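Local coordinates for protein Mn transporter subunit (Synechocystis sp. PCC 6803, PDB 3UJP) that probably serves as the periplasmic, manganese-binding component of an ABC transporter that takes up manganese, at residues A166-S169 against E170-K173; P282-L285 against D286-E289. All coordinates share one frame; numbering follows the deposited sequence.

Contact 1 (A166-S169 against E170-K173)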
loop_
_atom_site.group_PDB
_atom_site.type_symbol
_atom_site.label_atom_id
_atom_site.label_comp_id
_atom_site.label_asym_id
_atom_site.label_seq_id
_atom_site.Cartn_x
_atom_site.Cartn_y
_atom_site.Cartn_z
ATOM N N ALA A 166 -8.262 1.037 20.101
ATOM C CA ALA A 166 -8.302 1.981 21.217
ATOM C C ALA A 166 -8.444 3.422 20.723
ATOM O O ALA A 166 -9.412 4.122 21.046
ATOM C CB ALA A 166 -7.031 1.834 22.051
ATOM N N VAL A 167 -7.454 3.856 19.944
ATOM C CA VAL A 167 -7.430 5.188 19.364
ATOM C C VAL A 167 -8.642 5.460 18.460
ATOM O O VAL A 167 -9.194 6.540 18.474
ATOM C CB VAL A 167 -6.121 5.419 18.578
ATOM C CG1 VAL A 167 -6.212 6.649 17.676
ATOM C CG2 VAL A 167 -4.961 5.519 19.524
ATOM N N TYR A 168 -9.076 4.492 17.664
ATOM C CA TYR A 168 -10.241 4.732 16.810
ATOM C C TYR A 168 -11.494 4.772 17.693
ATOM O O TYR A 168 -12.338 5.646 17.524
ATOM C CB TYR A 168 -10.341 3.680 15.688
ATOM C CG TYR A 168 -11.139 4.134 14.492
ATOM C CD1 TYR A 168 -10.868 5.342 13.886
ATOM C CD2 TYR A 168 -12.169 3.351 13.954
ATOM C CE1 TYR A 168 -11.604 5.777 12.764
ATOM C CE2 TYR A 168 -12.918 3.781 12.841
ATOM C CZ TYR A 168 -12.626 4.996 12.242
ATOM O OH TYR A 168 -13.345 5.462 11.145
ATOM N N SER A 169 -11.610 3.847 18.643
ATOM C CA SER A 169 -12.760 3.834 19.546
ATOM C C SER A 169 -12.899 5.194 20.214
ATOM O O SER A 169 -13.989 5.742 20.350
ATOM C CB SER A 169 -12.611 2.758 20.628
ATOM O OG SER A 169 -12.745 1.448 20.106
ATOM N N GLU A 170 -11.761 5.732 20.628
ATOM C CA GLU A 170 -11.722 6.992 21.332
ATOM C C GLU A 170 -12.136 8.174 20.472
ATOM O O GLU A 170 -12.756 9.101 20.958
ATOM C CB GLU A 170 -10.319 7.240 21.856
ATOM C CG GLU A 170 -9.994 8.711 21.891
ATOM C CD GLU A 170 -8.531 8.982 22.131
ATOM O OE1 GLU A 170 -7.738 8.903 21.158
ATOM O OE2 GLU A 170 -8.186 9.290 23.293
ATOM N N GLN A 171 -11.768 8.158 19.202
ATOM C CA GLN A 171 -12.111 9.261 18.306
ATOM C C GLN A 171 -13.551 9.150 17.845
ATOM O O GLN A 171 -14.133 10.130 17.401
ATOM C CB GLN A 171 -11.212 9.274 17.075
ATOM C CG GLN A 171 -9.751 9.465 17.366
ATOM C CD GLN A 171 -8.908 8.992 16.226
ATOM O OE1 GLN A 171 -9.437 8.521 15.231
ATOM N NE2 GLN A 171 -7.584 9.104 16.361
ATOM N N LEU A 172 -14.097 7.940 17.923
ATOM C CA LEU A 172 -15.526 7.706 17.718
ATOM C C LEU A 172 -16.366 8.361 18.826
ATOM O O LEU A 172 -17.409 8.968 18.537
ATOM C CB LEU A 172 -15.826 6.207 17.709
ATOM C CG LEU A 172 -16.207 5.439 16.446
ATOM C CD1 LEU A 172 -16.557 6.337 15.282
ATOM C CD2 LEU A 172 -15.083 4.516 16.086
ATOM N N LYS A 173 -15.926 8.212 20.086
ATOM C CA LYS A 173 -16.634 8.813 21.235
ATOM C C LYS A 173 -16.617 10.348 21.220
ATOM O O LYS A 173 -17.633 10.992 21.486
ATOM C CB LYS A 173 -16.148 8.227 22.561
ATOM C CG LYS A 173 -16.312 6.692 22.627
ATOM C CD LYS A 173 -15.102 6.005 23.276
ATOM C CE LYS A 173 -15.523 4.823 24.137
ATOM N NZ LYS A 173 -14.352 4.083 24.718
#

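Contact 2 (P282-L285 against D286-E289)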
loop_
_atom_site.group_PDB
_atom_site.type_symbol
_atom_site.label_atom_id
_atom_site.label_comp_id
_atom_site.label_asym_id
_atom_site.label_seq_id
_atom_site.Cartn_x
_atom_site.Cartn_y
_atom_site.Cartn_z
ATOM N N PRO A 282 -14.025 11.895 2.750
ATOM C CA PRO A 282 -13.107 10.896 2.230
ATOM C C PRO A 282 -12.835 9.842 3.307
ATOM O O PRO A 282 -12.140 8.867 3.006
ATOM C CB PRO A 282 -11.853 11.710 1.961
ATOM C CG PRO A 282 -11.855 12.702 3.096
ATOM C CD PRO A 282 -13.303 13.039 3.339
ATOM N N THR A 283 -13.366 10.022 4.521
ATOM C CA THR A 283 -13.208 9.023 5.590
ATOM C C THR A 283 -14.454 8.786 6.460
ATOM O O THR A 283 -15.338 9.618 6.506
ATOM C CB THR A 283 -11.974 9.331 6.482
ATOM O OG1 THR A 283 -12.321 10.214 7.573
ATOM C CG2 THR A 283 -10.829 9.895 5.619
ATOM N N PHE A 284 -14.549 7.646 7.143
ATOM C CA PHE A 284 -15.764 7.408 7.915
ATOM C C PHE A 284 -16.051 8.501 8.932
ATOM O O PHE A 284 -17.167 9.007 8.998
ATOM C CB PHE A 284 -15.793 6.067 8.628
ATOM C CG PHE A 284 -17.076 5.848 9.402
ATOM C CD1 PHE A 284 -18.293 6.179 8.837
ATOM C CD2 PHE A 284 -17.072 5.320 10.681
ATOM C CE1 PHE A 284 -19.471 5.990 9.516
ATOM C CE2 PHE A 284 -18.270 5.131 11.378
ATOM C CZ PHE A 284 -19.460 5.471 10.795
ATOM N N LEU A 285 -15.051 8.840 9.745
ATOM C CA LEU A 285 -15.181 9.955 10.678
ATOM C C LEU A 285 -15.625 11.241 9.955
ATOM O O LEU A 285 -16.629 11.817 10.316
ATOM C CB LEU A 285 -13.887 10.153 11.466
ATOM C CG LEU A 285 -13.754 9.437 12.813
ATOM C CD1 LEU A 285 -14.732 8.308 12.920
ATOM C CD2 LEU A 285 -12.365 8.933 13.054
ATOM N N ASP A 286 -14.926 11.682 8.917
ATOM C CA ASP A 286 -15.450 12.795 8.121
ATOM C C ASP A 286 -16.916 12.594 7.723
ATOM O O ASP A 286 -17.658 13.554 7.675
ATOM C CB ASP A 286 -14.602 13.078 6.858
ATOM C CG ASP A 286 -13.166 13.503 7.179
ATOM O OD1 ASP A 286 -12.250 12.940 6.539
ATOM O OD2 ASP A 286 -12.946 14.389 8.046
ATOM N N LEU A 287 -17.333 11.360 7.434
ATOM C CA LEU A 287 -18.721 11.104 7.016
ATOM C C LEU A 287 -19.726 11.492 8.076
ATOM O O LEU A 287 -20.649 12.231 7.793
ATOM C CB LEU A 287 -18.973 9.644 6.586
ATOM C CG LEU A 287 -20.417 9.227 6.196
ATOM C CD1 LEU A 287 -20.426 8.317 4.969
ATOM C CD2 LEU A 287 -21.221 8.577 7.339
ATOM N N LEU A 288 -19.568 10.991 9.295
ATOM C CA LEU A 288 -20.454 11.432 10.367
ATOM C C LEU A 288 -20.384 12.975 10.562
ATOM O O LEU A 288 -21.380 13.646 10.350
ATOM C CB LEU A 288 -20.185 10.655 11.644
ATOM C CG LEU A 288 -20.243 9.152 11.426
ATOM C CD1 LEU A 288 -19.482 8.409 12.536
ATOM C CD2 LEU A 288 -21.700 8.657 11.268
ATOM N N GLU A 289 -19.227 13.541 10.923
ATOM C CA GLU A 289 -19.075 15.005 10.931
ATOM C C GLU A 289 -19.866 15.706 9.795
ATOM O O GLU A 289 -20.760 16.499 10.054
ATOM C CB GLU A 289 -17.595 15.433 10.850
ATOM C CG GLU A 289 -16.745 15.368 12.127
ATOM C CD GLU A 289 -15.528 16.329 12.070
ATOM O OE1 GLU A 289 -15.441 17.143 11.116
ATOM O OE2 GLU A 289 -14.654 16.282 12.969
#

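Contact 1 (A166-S169 against E170-K173)
Y168 meets both Q171 and L172 within helix 158-183, a local contact between residues three and four apart on successive turns of one continuous helix. Four main-chain bonds of i to i+4 type hold the turns together: E170 N to A166 O (2.9 Å), Q171 N to V167 O, L172 N to Y168 O (2.9 Å) and K173 N to S169 O (3.2 Å). A weak bond from Q171 N to Y168 O adds to them. On the buried side, the phenol of Y168 leaves the helix with CG anti to its backbone N (chi1 -157°), and L172 CD2 comes over one face of the ring, 4.2 Å from its centroid, in a CH-pi contact. The same methyl lies 3.8 Å from Y168 CD2. Q171 approaches differently: its OE1 sits at the ring edge, near the ring plane, 3.7 Å from Y168 CD1, with the amide turned almost perpendicular to the ring (79°). The extended Q171 chain runs alongside V167, pointing the same way, so that the amide is set beside V167 CG1. In the metal-binding proteins of this family, a long helix of this kind spans the two lobes, and helix 158-183 is consistent with that role. Its Y168 and L172 side chains pack on V143 of helix 136-153 and on helix 284-296. The flank bearing A166, V167, E170 and Q171 meets the second subunit, where E170 OE1 accepts a hydrogen bond from M89 N of that subunit and E170 OE2 a weak one from N90 N. S169 OG turns instead to A165 O of its own helix, while the K173 chain, bent at chi2 and chi3, runs back past S169 O.

Contact 2 (P282-L285 against D286-E289)
T283 OG1 accepts a hydrogen bond from D286 N (3.3 Å, nearly straight at 164°), a capping bond from the residue that occupies the N-cap position of helix 284-296. With chi1 at 88°, OG1 lies between the backbone N and the carbonyl carbon, turned toward the first helical turn. The same hydroxyl gives a weak bond to D286 OD1 (2.9 Å), so the threonine and aspartate side chains are joined as well. T283 O then receives L287 N (2.8 Å), and the pattern continues with L288 N to F284 O (3.1 Å) and E289 N to L285 O (3.2 Å). E289 OE1 forms a salt bridge with R293 NH2 of its own helix, and E152 of the second subunit brings a like charge close to that oxygen. Just ahead of the cap, the P282 and D286 side chains cross at about a right angle, with P282 CG and CD beside D286 OD1. F284 opens the helix proper; its own N is bonded to D43 OD2 of helix 39-49. A chi1 of -179° carries the phenyl group away from that N and along the helix to L288, whose CD1 lies over one ring face, 3.9 Å from the centroid, while L287 CD2 comes obliquely to within 3.8 Å of F284 CE1. V40 and M44 of helix 39-49 also pack on this ring. Toward the second subunit, D286 packs on Q148 of that chain. The D286 carboxylate, held near the first turn by a weak bond, lies close to the helix N terminus, whose positive end would be expected to favour its ionised form.

How the contacts relate
Following the chain from the N terminus, contact 1 falls in the middle of helix 158-183 and is complete long before contact 2 begins at the start of helix 284-296. Each lies within one unbroken stretch, so neither closes a long loop, and the two follow in series without nesting or crossing. In space they are neighbours, their centres about 13 Å apart. L285 is the main link: its CD2 packs against Y168 CE1, and its CD1 is 3.6 Å from L172 CD1. The long helix and the C-terminal helix are thereby packed together, both reach helix 39-49, and both also meet the second subunit.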